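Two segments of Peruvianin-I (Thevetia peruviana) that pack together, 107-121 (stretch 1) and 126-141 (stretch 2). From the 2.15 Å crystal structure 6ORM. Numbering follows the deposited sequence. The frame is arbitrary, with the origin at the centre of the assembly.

Stretch 1, residues 107-121: GFYSTNDNQLYVKRL
Stretch 2, residues 126-141: LFIIPPGLMHFTVNVG

Two segments of one chain join through a short antiparallel β pairing, backed by an apolar cluster in which three phenylalanines, Phe108, Phe127 and Phe136, make the three largest single contributions. Stretch 1 supplies the end of a strand, 107-109, a loop through residues 110-115, and a second strand, 116-121, that folds back on the first: Phe108 N donates to Tyr117 O (3.0 Å) and Tyr117 N to Phe108 O (2.9 Å). Stretch 2 runs as strand 126-129, passes through a type II turn from Pro130 to Leu133, with Gly132 at phi/psi 81/-6, and returns as a strand that ends at Asn139.

Strand 107-109 lies against the strand ending at Asn139 with axes 4.8 Å apart at closest approach and directions 157° apart. Gly107 and Phe136 form the hydrogen-bonded pair (CA to CA 5.6 Å): Gly107 N donates to Phe136 O at 3.2 Å, and Phe136 N to Gly107 O at 3.0 Å. Next comes the non-hydrogen-bonded pair Phe108 and His135, whose CA atoms approach to 4.0 Å. Beyond it Tyr109 N donates to Met134 O at 2.9 Å, and the same oxygen receives a CA-H...O contact from Phe108 CA at 3.1 Å.

Phe108 and His135 place their CB atoms on one face of the sheet, 3.9 Å apart. The Phe108 ring (chi1 77°, p; chi2 87°) stands over the start of the turn, where Pro130 CD lies 3.6 Å from its centroid and nearly on the ring normal, a CH-pi contact. Leu133 (m, t) brings CD1 to 3.7 Å from Phe108 CD1, and Phe127 CE1 meets the ring edge 3.8 Å from Phe108 CD2. His135 (p) turns its ring away from stretch 1, and its ND1 donates to Leu133 O at 3.0 Å, bracing the chain after the turn.

On the other face Phe136 (chi1 63°, p; chi2 85°) lays its ring over Gly107, whose CA sits 4.3 Å from the ring centroid, 22° off the normal. Glycine fits here because an ideal CB would fall 3.0 Å from Phe136 CZ, a clash. Leu116 (t, p) reaches the ring edge, its CD1 3.7 Å from Phe136 CE2, and Val118 CG2 lies 4.1 Å from Phe136 CZ. Tyr109 (chi1 -57°, m) also approaches this ring, with CE1 3.8 Å from Phe136 CE2. Met134, extended at chi1 and chi2 (t, t) and bent at chi3 (p), sets CE 3.5 Å from Tyr109 CD1; its SD is 5.2 Å from the Tyr109 ring centroid, obliquely placed.

Phe127 (chi1 -167°, t; chi2 -91°) points toward stretch 1 and links its two strands. Its CZ lies 3.5 Å from Tyr117 O, at the ring edge, and 4.3 Å from Gly107 CA. Lys119 CB approaches Phe127 CE2 at 4.1 Å, while the lysine's end leads away. Leu121 (m, t) packs CD1 3.8 Å from Phe127 CB. Altogether the contact buries 863 Å², counting both sides.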

ATOM      1  N   GLY A 107      24.922  -0.406  13.808  1.00 39.31           N
ATOM      2  CA  GLY A 107      25.221  -0.445  12.388  1.00 39.09           C
ATOM      3  C   GLY A 107      24.300  -1.365  11.619  1.00 38.08           C
ATOM      4  O   GLY A 107      23.698  -2.285  12.179  1.00 37.56           O
ATOM      5  N   PHE A 108      24.197  -1.101  10.314  1.00 37.65           N
ATOM      6  CA  PHE A 108      23.515  -1.992   9.385  1.00 37.12           C
ATOM      7  C   PHE A 108      24.357  -2.151   8.125  1.00 38.12           C
ATOM      8  O   PHE A 108      25.204  -1.313   7.807  1.00 38.91           O
ATOM      9  CB  PHE A 108      22.098  -1.493   9.037  1.00 36.43           C
ATOM     10  CG  PHE A 108      22.063  -0.350   8.051  1.00 37.05           C
ATOM     11  CD1 PHE A 108      22.047  -0.586   6.683  1.00 37.02           C
ATOM     12  CD2 PHE A 108      22.009   0.960   8.496  1.00 37.35           C
ATOM     13  CE1 PHE A 108      22.009   0.463   5.779  1.00 37.36           C
ATOM     14  CE2 PHE A 108      21.967   2.016   7.596  1.00 38.01           C
ATOM     15  CZ  PHE A 108      21.966   1.765   6.236  1.00 37.90           C
ATOM     16  N   TYR A 109      24.115  -3.252   7.412  1.00 37.44           N
ATOM     17  CA  TYR A 109      24.776  -3.555   6.147  1.00 38.52           C
ATOM     18  C   TYR A 109      23.789  -3.380   4.999  1.00 38.76           C
ATOM     19  O   TYR A 109      22.651  -3.856   5.080  1.00 39.12           O
ATOM     20  CB  TYR A 109      25.328  -4.985   6.137  1.00 39.21           C
ATOM     21  CG  TYR A 109      26.290  -5.295   7.260  1.00 40.62           C
ATOM     22  CD1 TYR A 109      25.824  -5.636   8.523  1.00 40.95           C
ATOM     23  CD2 TYR A 109      27.664  -5.256   7.056  1.00 41.56           C
ATOM     24  CE1 TYR A 109      26.699  -5.925   9.552  1.00 41.83           C
ATOM     25  CE2 TYR A 109      28.547  -5.546   8.080  1.00 42.49           C
ATOM     26  CZ  TYR A 109      28.056  -5.877   9.326  1.00 42.98           C
ATOM     27  OH  TYR A 109      28.928  -6.166  10.352  1.00 45.03           O
ATOM     28  N   SER A 110      24.226  -2.705   3.939  1.00 39.01           N
ATOM     29  CA  SER A 110      23.390  -2.551   2.761  1.00 38.88           C
ATOM     30  C   SER A 110      23.427  -3.816   1.903  1.00 38.78           C
ATOM     31  O   SER A 110      24.213  -4.738   2.132  1.00 38.33           O
ATOM     32  CB  SER A 110      23.836  -1.340   1.943  1.00 39.78           C
ATOM     33  OG  SER A 110      24.966  -1.647   1.147  1.00 41.36           O
ATOM     34  N   THR A 111      22.566  -3.845   0.888  1.00 39.10           N
ATOM     35  CA  THR A 111      22.554  -4.943  -0.072  1.00 40.19           C
ATOM     36  C   THR A 111      23.612  -4.784  -1.157  1.00 42.60           C
ATOM     37  O   THR A 111      23.667  -5.611  -2.073  1.00 44.04           O
ATOM     38  CB  THR A 111      21.172  -5.072  -0.719  1.00 38.92           C
ATOM     39  OG1 THR A 111      20.832  -3.846  -1.378  1.00 38.75           O
ATOM     40  CG2 THR A 111      20.111  -5.398   0.335  1.00 37.05           C
ATOM     41  N   ASN A 112      24.426  -3.733  -1.095  1.00 42.42           N
ATOM     42  CA  ASN A 112      25.495  -3.499  -2.065  1.00 45.06           C
ATOM     43  C   ASN A 112      26.808  -3.967  -1.443  1.00 45.64           C
ATOM     44  O   ASN A 112      27.536  -3.189  -0.827  1.00 45.19           O
ATOM     45  CB  ASN A 112      25.550  -2.031  -2.469  1.00 47.05           C
ATOM     46  CG  ASN A 112      26.552  -1.769  -3.574  1.00 50.11           C
ATOM     47  OD1 ASN A 112      27.040  -2.698  -4.215  1.00 51.11           O
ATOM     48  ND2 ASN A 112      26.864  -0.498  -3.803  1.00 51.71           N
ATOM     49  N   ASP A 113      27.106  -5.257  -1.609  1.00 47.07           N
ATOM     50  CA  ASP A 113      28.307  -5.887  -1.044  1.00 48.39           C
ATOM     51  C   ASP A 113      28.429  -5.655   0.460  1.00 46.35           C
ATOM     52  O   ASP A 113      29.535  -5.576   0.998  1.00 46.54           O
ATOM     53  CB  ASP A 113      29.575  -5.394  -1.749  1.00 52.01           C
ATOM     54  CG  ASP A 113      29.667  -5.863  -3.183  1.00 55.02           C
ATOM     55  OD1 ASP A 113      29.065  -6.910  -3.510  1.00 55.50           O
ATOM     56  OD2 ASP A 113      30.346  -5.186  -3.985  1.00 56.64           O
ATOM     57  N   ASN A 114      27.289  -5.565   1.147  1.00 44.54           N
ATOM     58  CA  ASN A 114      27.257  -5.457   2.604  1.00 43.66           C
ATOM     59  C   ASN A 114      28.120  -4.299   3.101  1.00 44.05           C
ATOM     60  O   ASN A 114      28.853  -4.423   4.084  1.00 44.06           O
ATOM     61  CB  ASN A 114      27.685  -6.773   3.264  1.00 43.66           C
ATOM     62  CG  ASN A 114      26.597  -7.825   3.227  1.00 43.50           C
ATOM     63  OD1 ASN A 114      25.462  -7.543   2.846  1.00 43.28           O
ATOM     64  ND2 ASN A 114      26.936  -9.043   3.628  1.00 43.79           N
ATOM     65  N   GLN A 115      28.046  -3.163   2.406  1.00 44.63           N
ATOM     66  CA  GLN A 115      28.679  -1.958   2.925  1.00 44.74           C
ATOM     67  C   GLN A 115      28.103  -1.638   4.299  1.00 41.82           C
ATOM     68  O   GLN A 115      26.884  -1.652   4.495  1.00 41.19           O
ATOM     69  CB  GLN A 115      28.476  -0.780   1.972  1.00 45.87           C
ATOM     70  CG  GLN A 115      29.035   0.532   2.515  1.00 47.55           C
ATOM     71  CD  GLN A 115      29.266   1.572   1.436  1.00 49.42           C
ATOM     72  OE1 GLN A 115      29.091   1.301   0.248  1.00 50.38           O
ATOM     73  NE2 GLN A 115      29.657   2.775   1.847  1.00 50.35           N
ATOM     74  N   LEU A 116      28.986  -1.355   5.250  1.00 42.48           N
ATOM     75  CA  LEU A 116      28.598  -1.173   6.641  1.00 40.72           C
ATOM     76  C   LEU A 116      28.465   0.310   6.954  1.00 40.73           C
ATOM     77  O   LEU A 116      29.381   1.091   6.680  1.00 41.93           O
ATOM     78  CB  LEU A 116      29.615  -1.827   7.578  1.00 41.11           C
ATOM     79  CG  LEU A 116      29.408  -1.559   9.069  1.00 41.47           C
ATOM     80  CD1 LEU A 116      28.054  -2.084   9.539  1.00 40.26           C
ATOM     81  CD2 LEU A 116      30.545  -2.153   9.897  1.00 42.78           C
ATOM     82  N   TYR A 117      27.312   0.696   7.498  1.00 40.69           N
ATOM     83  CA  TYR A 117      27.072   2.044   8.003  1.00 40.60           C
ATOM     84  C   TYR A 117      26.912   1.933   9.514  1.00 40.49           C
ATOM     85  O   TYR A 117      25.921   1.376   9.998  1.00 39.66           O
ATOM     86  CB  TYR A 117      25.845   2.664   7.336  1.00 39.66           C
ATOM     87  CG  TYR A 117      25.954   2.669   5.827  1.00 40.31           C
ATOM     88  CD1 TYR A 117      25.597   1.552   5.082  1.00 39.74           C
ATOM     89  CD2 TYR A 117      26.452   3.776   5.149  1.00 41.60           C
ATOM     90  CE1 TYR A 117      25.714   1.542   3.705  1.00 40.81           C
ATOM     91  CE2 TYR A 117      26.572   3.776   3.769  1.00 42.23           C
ATOM     92  CZ  TYR A 117      26.201   2.657   3.054  1.00 41.78           C
ATOM     93  OH  TYR A 117      26.317   2.652   1.685  1.00 42.86           O
ATOM     94  N   VAL A 118      27.882   2.462  10.253  1.00 40.53           N
ATOM     95  CA  VAL A 118      27.980   2.238  11.691  1.00 40.66           C
ATOM     96  C   VAL A 118      28.349   3.545  12.379  1.00 41.68           C
ATOM     97  O   VAL A 118      29.167   4.320  11.875  1.00 42.86           O
ATOM     98  CB  VAL A 118      29.008   1.127  12.007  1.00 41.06           C
ATOM     99  CG1 VAL A 118      30.370   1.462  11.405  1.00 42.44           C
ATOM    100  CG2 VAL A 118      29.118   0.889  13.507  1.00 41.49           C
ATOM    101  N   LYS A 119      27.729   3.795  13.530  1.00 41.56           N
ATOM    102  CA  LYS A 119      27.998   4.991  14.313  1.00 42.89           C
ATOM    103  C   LYS A 119      27.912   4.646  15.792  1.00 43.24           C
ATOM    104  O   LYS A 119      27.187   3.729  16.192  1.00 42.06           O
ATOM    105  CB  LYS A 119      27.015   6.127  13.996  1.00 42.47           C
ATOM    106  CG  LYS A 119      27.172   6.743  12.614  1.00 42.79           C
ATOM    107  CD  LYS A 119      28.501   7.465  12.458  1.00 44.59           C
ATOM    108  CE  LYS A 119      28.586   8.690  13.349  1.00 46.03           C
ATOM    109  NZ  LYS A 119      29.870   9.425  13.158  1.00 47.93           N
ATOM    110  N   ARG A 120      28.668   5.385  16.596  1.00 43.01           N
ATOM    111  CA  ARG A 120      28.528   5.327  18.043  1.00 43.70           C
ATOM    112  C   ARG A 120      27.377   6.232  18.465  1.00 44.05           C
ATOM    113  O   ARG A 120      27.296   7.386  18.033  1.00 45.73           O
ATOM    114  CB  ARG A 120      29.829   5.752  18.723  1.00 46.02           C
ATOM    115  CG  ARG A 120      29.838   5.586  20.235  1.00 47.42           C
ATOM    116  CD  ARG A 120      29.443   6.875  20.941  1.00 49.23           C
ATOM    117  NE  ARG A 120      30.322   7.989  20.589  1.00 51.20           N
ATOM    118  CZ  ARG A 120      31.284   8.463  21.373  1.00 53.53           C
ATOM    119  NH1 ARG A 120      31.496   7.925  22.566  1.00 54.08           N
ATOM    120  NH2 ARG A 120      32.033   9.480  20.966  1.00 55.22           N
ATOM    121  N   LEU A 121      26.480   5.703  19.297  1.00 44.38           N
ATOM    122  CA  LEU A 121      25.315   6.432  19.781  1.00 43.60           C
ATOM    123  C   LEU A 121      25.419   6.668  21.283  1.00 44.65           C
ATOM    124  O   LEU A 121      25.850   5.787  22.032  1.00 45.27           O
ATOM    125  CB  LEU A 121      24.012   5.678  19.481  1.00 41.87           C
ATOM    126  CG  LEU A 121      23.723   5.142  18.075  1.00 41.21           C
ATOM    127  CD1 LEU A 121      22.283   4.644  17.990  1.00 40.26           C
ATOM    128  CD2 LEU A 121      23.994   6.185  17.011  1.00 41.45           C
ATOM    129  N   LEU A 126      19.553   9.243  17.350  1.00 41.94           N
ATOM    130  CA  LEU A 126      18.676   8.408  16.548  1.00 40.40           C
ATOM    131  C   LEU A 126      19.498   7.763  15.446  1.00 40.07           C
ATOM    132  O   LEU A 126      20.473   8.342  14.959  1.00 41.13           O
ATOM    133  CB  LEU A 126      17.519   9.200  15.930  1.00 40.15           C
ATOM    134  CG  LEU A 126      16.580   9.949  16.870  1.00 41.09           C
ATOM    135  CD1 LEU A 126      15.695  10.850  16.045  1.00 40.98           C
ATOM    136  CD2 LEU A 126      15.751   8.975  17.693  1.00 40.73           C
ATOM    137  N   PHE A 127      19.096   6.557  15.067  1.00 37.49           N
ATOM    138  CA  PHE A 127      19.746   5.825  13.989  1.00 37.97           C
ATOM    139  C   PHE A 127      18.672   5.024  13.272  1.00 37.28           C
ATOM    140  O   PHE A 127      17.879   4.337  13.922  1.00 37.40           O
ATOM    141  CB  PHE A 127      20.850   4.913  14.534  1.00 38.84           C
ATOM    142  CG  PHE A 127      21.767   4.363  13.475  1.00 40.13           C
ATOM    143  CD1 PHE A 127      21.488   3.153  12.860  1.00 40.18           C
ATOM    144  CD2 PHE A 127      22.912   5.047  13.108  1.00 41.54           C
ATOM    145  CE1 PHE A 127      22.332   2.638  11.892  1.00 40.74           C
ATOM    146  CE2 PHE A 127      23.760   4.538  12.139  1.00 42.04           C
ATOM    147  CZ  PHE A 127      23.470   3.333  11.531  1.00 41.45           C
ATOM    148  N   ILE A 128      18.641   5.115  11.945  1.00 37.23           N
ATOM    149  CA  ILE A 128      17.584   4.513  11.139  1.00 37.02           C
ATOM    150  C   ILE A 128      18.132   3.274  10.439  1.00 36.51           C
ATOM    151  O   ILE A 128      19.213   3.314   9.839  1.00 36.50           O
ATOM    152  CB  ILE A 128      16.992   5.520  10.133  1.00 37.58           C
ATOM    153  CG1 ILE A 128      15.845   4.882   9.346  1.00 37.50           C
ATOM    154  CG2 ILE A 128      18.064   6.087   9.202  1.00 38.05           C
ATOM    155  CD1 ILE A 128      14.595   4.640  10.178  1.00 37.13           C
ATOM    156  N   ILE A 129      17.404   2.171  10.550  1.00 36.22           N
ATOM    157  CA  ILE A 129      17.722   0.902   9.902  1.00 36.17           C
ATOM    158  C   ILE A 129      16.684   0.660   8.810  1.00 35.47           C
ATOM    159  O   ILE A 129      15.493   0.522   9.117  1.00 35.36           O
ATOM    160  CB  ILE A 129      17.735  -0.263  10.905  1.00 36.82           C
ATOM    161  CG1 ILE A 129      18.914  -0.140  11.869  1.00 38.42           C
ATOM    162  CG2 ILE A 129      17.774  -1.603  10.180  1.00 36.16           C
ATOM    163  CD1 ILE A 129      18.503  -0.223  13.308  1.00 39.39           C
ATOM    164  N   PRO A 130      17.072   0.613   7.538  1.00 35.48           N
ATOM    165  CA  PRO A 130      16.106   0.319   6.471  1.00 35.15           C
ATOM    166  C   PRO A 130      15.508  -1.066   6.644  1.00 34.76           C
ATOM    167  O   PRO A 130      16.111  -1.935   7.290  1.00 34.86           O
ATOM    168  CB  PRO A 130      16.951   0.413   5.190  1.00 35.17           C
ATOM    169  CG  PRO A 130      18.139   1.236   5.572  1.00 35.84           C
ATOM    170  CD  PRO A 130      18.410   0.927   7.011  1.00 35.67           C
ATOM    171  N   PRO A 131      14.324  -1.312   6.079  1.00 33.99           N
ATOM    172  CA  PRO A 131      13.612  -2.567   6.366  1.00 33.42           C
ATOM    173  C   PRO A 131      14.380  -3.793   5.893  1.00 33.48           C
ATOM    174  O   PRO A 131      14.887  -3.838   4.768  1.00 33.78           O
ATOM    175  CB  PRO A 131      12.290  -2.406   5.604  1.00 33.92           C
ATOM    176  CG  PRO A 131      12.579  -1.389   4.546  1.00 34.65           C
ATOM    177  CD  PRO A 131      13.561  -0.441   5.171  1.00 34.11           C
ATOM    178  N   GLY A 132      14.458  -4.796   6.768  1.00 33.30           N
ATOM    179  CA  GLY A 132      14.992  -6.092   6.415  1.00 33.84           C
ATOM    180  C   GLY A 132      16.499  -6.199   6.413  1.00 34.64           C
ATOM    181  O   GLY A 132      17.022  -7.308   6.239  1.00 34.70           O
ATOM    182  N   LEU A 133      17.217  -5.094   6.603  1.00 34.48           N
ATOM    183  CA  LEU A 133      18.664  -5.107   6.455  1.00 34.67           C
ATOM    184  C   LEU A 133      19.332  -5.600   7.732  1.00 34.47           C
ATOM    185  O   LEU A 133      18.905  -5.276   8.845  1.00 33.99           O
ATOM    186  CB  LEU A 133      19.181  -3.713   6.094  1.00 34.54           C
ATOM    187  CG  LEU A 133      18.725  -3.155   4.744  1.00 34.80           C
ATOM    188  CD1 LEU A 133      19.586  -1.964   4.337  1.00 35.26           C
ATOM    189  CD2 LEU A 133      18.748  -4.238   3.668  1.00 34.96           C
ATOM    190  N   MET A 134      20.387  -6.389   7.553  1.00 34.71           N
ATOM    191  CA  MET A 134      21.148  -6.936   8.667  1.00 36.02           C
ATOM    192  C   MET A 134      21.744  -5.809   9.500  1.00 35.86           C
ATOM    193  O   MET A 134      22.309  -4.857   8.957  1.00 36.11           O
ATOM    194  CB  MET A 134      22.251  -7.848   8.125  1.00 37.88           C
ATOM    195  CG  MET A 134      23.122  -8.540   9.160  1.00 40.16           C
ATOM    196  SD  MET A 134      24.175  -9.772   8.366  1.00 42.67           S
ATOM    197  CE  MET A 134      24.997  -8.758   7.140  1.00 43.03           C
ATOM    198  N   HIS A 135      21.609  -5.913  10.821  1.00 36.27           N
ATOM    199  CA  HIS A 135      22.070  -4.862  11.714  1.00 36.78           C
ATOM    200  C   HIS A 135      22.529  -5.474  13.030  1.00 37.56           C
ATOM    201  O   HIS A 135      22.378  -6.675  13.272  1.00 37.38           O
ATOM    202  CB  HIS A 135      20.979  -3.808  11.954  1.00 37.23           C
ATOM    203  CG  HIS A 135      19.738  -4.353  12.587  1.00 36.64           C
ATOM    204  ND1 HIS A 135      18.683  -4.850  11.851  1.00 37.16           N
ATOM    205  CD2 HIS A 135      19.378  -4.474  13.887  1.00 37.64           C
ATOM    206  CE1 HIS A 135      17.728  -5.254  12.670  1.00 36.59           C
ATOM    207  NE2 HIS A 135      18.124  -5.035  13.910  1.00 37.62           N
ATOM    208  N   PHE A 136      23.089  -4.622  13.889  1.00 37.81           N
ATOM    209  CA  PHE A 136      23.600  -5.059  15.179  1.00 38.64           C
ATOM    210  C   PHE A 136      23.689  -3.867  16.116  1.00 38.38           C
ATOM    211  O   PHE A 136      23.722  -2.711  15.684  1.00 38.62           O
ATOM    212  CB  PHE A 136      24.977  -5.721  15.051  1.00 39.88           C
ATOM    213  CG  PHE A 136      26.049  -4.791  14.544  1.00 41.28           C
ATOM    214  CD1 PHE A 136      26.746  -3.964  15.413  1.00 42.24           C
ATOM    215  CD2 PHE A 136      26.364  -4.750  13.196  1.00 41.21           C
ATOM    216  CE1 PHE A 136      27.724  -3.109  14.946  1.00 42.83           C
ATOM    217  CE2 PHE A 136      27.345  -3.899  12.725  1.00 41.67           C
ATOM    218  CZ  PHE A 136      28.025  -3.079  13.599  1.00 42.22           C
ATOM    219  N   THR A 137      23.750  -4.172  17.409  1.00 39.34           N
ATOM    220  CA  THR A 137      24.085  -3.206  18.441  1.00 39.53           C
ATOM    221  C   THR A 137      25.083  -3.841  19.397  1.00 41.29           C
ATOM    222  O   THR A 137      24.926  -5.002  19.785  1.00 41.71           O
ATOM    223  CB  THR A 137      22.843  -2.749  19.222  1.00 39.31           C
ATOM    224  OG1 THR A 137      21.792  -2.405  18.311  1.00 38.40           O
ATOM    225  CG2 THR A 137      23.172  -1.546  20.080  1.00 39.55           C
ATOM    226  N   VAL A 138      26.120  -3.087  19.759  1.00 41.58           N
ATOM    227  CA  VAL A 138      27.103  -3.519  20.744  1.00 43.08           C
ATOM    228  C   VAL A 138      27.196  -2.455  21.827  1.00 43.79           C
ATOM    229  O   VAL A 138      27.264  -1.258  21.529  1.00 42.90           O
ATOM    230  CB  VAL A 138      28.488  -3.776  20.109  1.00 44.01           C
ATOM    231  CG1 VAL A 138      29.491  -4.230  21.169  1.00 45.24           C
ATOM    232  CG2 VAL A 138      28.383  -4.809  18.993  1.00 43.75           C
ATOM    233  N   ASN A 139      27.200  -2.895  23.083  1.00 44.76           N
ATOM    234  CA  ASN A 139      27.386  -2.008  24.225  1.00 46.61           C
ATOM    235  C   ASN A 139      28.865  -1.649  24.351  1.00 47.94           C
ATOM    236  O   ASN A 139      29.698  -2.523  24.607  1.00 49.00           O
ATOM    237  CB  ASN A 139      26.878  -2.689  25.495  1.00 47.57           C
ATOM    238  CG  ASN A 139      26.858  -1.764  26.697  1.00 48.70           C
ATOM    239  OD1 ASN A 139      27.380  -0.649  26.655  1.00 49.39           O
ATOM    240  ND2 ASN A 139      26.253  -2.228  27.784  1.00 48.56           N
ATOM    241  N   VAL A 140      29.193  -0.369  24.164  1.00 46.98           N
ATOM    242  CA  VAL A 140      30.568   0.101  24.271  1.00 49.19           C
ATOM    243  C   VAL A 140      30.762   1.080  25.427  1.00 51.49           C
ATOM    244  O   VAL A 140      31.849   1.634  25.586  1.00 53.20           O
ATOM    245  CB  VAL A 140      31.051   0.723  22.944  1.00 48.46           C
ATOM    246  CG1 VAL A 140      31.087  -0.335  21.849  1.00 47.45           C
ATOM    247  CG2 VAL A 140      30.166   1.894  22.540  1.00 47.14           C
ATOM    248  N   GLY A 141      29.726   1.315  26.232  1.00 51.20           N
ATOM    249  CA  GLY A 141      29.810   2.199  27.369  1.00 53.16           C
ATOM    250  C   GLY A 141      29.877   1.458  28.691  1.00 55.15           C
ATOM    251  O   GLY A 141      30.055   0.239  28.754  1.00 54.83           O
TER